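Type 3 secretion system chaperone PscE (Pseudomonas aeruginosa, PDB 2UWJ) acts with PscG as a cytoplasmic chaperone that keeps the type III secretion needle protein PscF from polymerising too early and is required for needle assembly. Local coordinates at residues T6-E9 with T10-V14. Residues are numbered along the deposited sequence; the frame is centred on the assembly and turned at random.
Sequences TALE and TRLSV
Leu8 meets both Arg11 and Leu12, three and four residues further along the same short helix 7-12. Its CD1 lies 3.9 Å from Leu12 CG, while the side chains of Leu8 and Arg11 cross at about a right angle, Arg11 NH2 3.8 Å from Leu8 CD1. Bends at chi2 and chi3 (64°) fold the arginine back along the helix, so that one face of the guanidinium lies over Leu8 CA, near the border of the flat group rather than its middle, and NH1 comes to 3.9 Å from Ala7 CB. Backbone bonds hold this spacing: Arg11 N donates to Ala7 O at 2.9 Å, and Leu12 N to Leu8 O at 2.8 Å. At the start of the helix, Thr6 is the N-cap; its OG1 accepts a weak bond from Glu9 N and donates to Glu9 OE2, 2.6 Å away, on the anti lone pair. At the other end Thr10 O takes both Ser13 N and Ser13 OG, closing the turn. Leu12 continues onto Leu64 and Leu67 of helix 44-68, and His19 of helix 18-40 touches Leu8, Arg11 and Leu12. Arg11 NH2 forms a salt bridge with Glu11 of the PscG chain, and NH1 hydrogen-bonds to a polar side chain of a further protein chain. The guanidinium of Arg11 therefore lies against carbon atoms of Ala7 and Leu8 while both terminal nitrogens have partners in other chains, consistent with helix 7-12 forming part of the PscE–PscG interface.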
loop_
_atom_site.group_PDB
_atom_site.type_symbol
_atom_site.label_atom_id
_atom_site.label_comp_id
_atom_site.label_asym_id
_atom_site.label_seq_id
_atom_site.Cartn_x
_atom_site.Cartn_y
_atom_site.Cartn_z
ATOM N N THR A 6 2.960 -7.692 2.438
ATOM C CA THR A 6 3.370 -6.298 2.341
ATOM C C THR A 6 3.465 -5.794 0.898
ATOM O O THR A 6 3.650 -6.583 -0.044
ATOM C CB THR A 6 4.740 -6.072 3.039
ATOM O OG1 THR A 6 5.757 -6.755 2.301
ATOM C CG2 THR A 6 4.730 -6.636 4.487
ATOM N N ALA A 7 3.348 -4.474 0.751
ATOM C CA ALA A 7 3.430 -3.799 -0.550
ATOM C C ALA A 7 4.793 -4.104 -1.207
ATOM O O ALA A 7 4.867 -4.421 -2.395
ATOM C CB ALA A 7 3.248 -2.277 -0.359
ATOM N N LEU A 8 5.871 -4.013 -0.425
ATOM C CA LEU A 8 7.221 -4.300 -0.939
ATOM C C LEU A 8 7.253 -5.703 -1.575
ATOM O O LEU A 8 7.762 -5.891 -2.674
ATOM C CB LEU A 8 8.253 -4.212 0.208
ATOM C CG LEU A 8 9.640 -4.834 -0.072
ATOM C CD1 LEU A 8 10.356 -4.039 -1.163
ATOM C CD2 LEU A 8 10.459 -4.795 1.235
ATOM N N GLU A 9 6.713 -6.704 -0.896
ATOM C CA GLU A 9 6.730 -8.050 -1.473
ATOM C C GLU A 9 5.989 -8.101 -2.818
ATOM O O GLU A 9 6.397 -8.817 -3.732
ATOM C CB GLU A 9 6.122 -9.064 -0.490
ATOM C CG GLU A 9 7.031 -9.303 0.703
ATOM C CD GLU A 9 6.309 -10.004 1.836
ATOM O OE1 GLU A 9 6.182 -11.260 1.780
ATOM O OE2 GLU A 9 5.840 -9.292 2.747
ATOM N N THR A 10 4.907 -7.331 -2.963
ATOM C CA THR A 10 4.217 -7.338 -4.266
ATOM C C THR A 10 5.177 -6.713 -5.293
ATOM O O THR A 10 5.404 -7.268 -6.385
ATOM C CB THR A 10 2.898 -6.545 -4.172
ATOM O OG1 THR A 10 2.060 -7.182 -3.202
ATOM C CG2 THR A 10 2.173 -6.489 -5.516
ATOM N N ARG A 11 5.759 -5.571 -4.943
ATOM C CA ARG A 11 6.709 -4.906 -5.827
ATOM C C ARG A 11 7.778 -5.923 -6.268
ATOM O O ARG A 11 8.099 -6.032 -7.452
ATOM C CB ARG A 11 7.356 -3.733 -5.092
ATOM C CG ARG A 11 7.523 -2.454 -5.862
ATOM C CD ARG A 11 7.163 -1.248 -4.937
ATOM N NE ARG A 11 8.042 -1.069 -3.763
ATOM C CZ ARG A 11 7.625 -0.862 -2.504
ATOM N NH1 ARG A 11 6.329 -0.808 -2.205
ATOM N NH2 ARG A 11 8.511 -0.694 -1.531
ATOM N N LEU A 12 8.305 -6.690 -5.321
ATOM C CA LEU A 12 9.332 -7.693 -5.623
ATOM C C LEU A 12 8.832 -8.962 -6.344
ATOM O O LEU A 12 9.635 -9.745 -6.817
ATOM C CB LEU A 12 10.027 -8.134 -4.321
ATOM C CG LEU A 12 10.770 -7.145 -3.437
ATOM C CD1 LEU A 12 11.125 -7.859 -2.115
ATOM C CD2 LEU A 12 12.032 -6.623 -4.121
ATOM N N SER A 13 7.532 -9.203 -6.410
ATOM C CA SER A 13 7.047 -10.420 -7.065
ATOM C C SER A 13 7.012 -10.277 -8.602
ATOM O O SER A 13 6.622 -11.212 -9.325
ATOM C CB SER A 13 5.641 -10.761 -6.562
ATOM O OG SER A 13 4.682 -9.840 -7.083
ATOM N N VAL A 14 7.410 -9.096 -9.071
ATOM C CA VAL A 14 7.437 -8.758 -10.485
ATOM C C VAL A 14 8.497 -9.558 -11.262
ATOM O O VAL A 14 9.606 -9.741 -10.784
ATOM C CB VAL A 14 7.693 -7.241 -10.642
ATOM C CG1 VAL A 14 8.201 -6.924 -12.052
ATOM C CG2 VAL A 14 6.397 -6.473 -10.348
#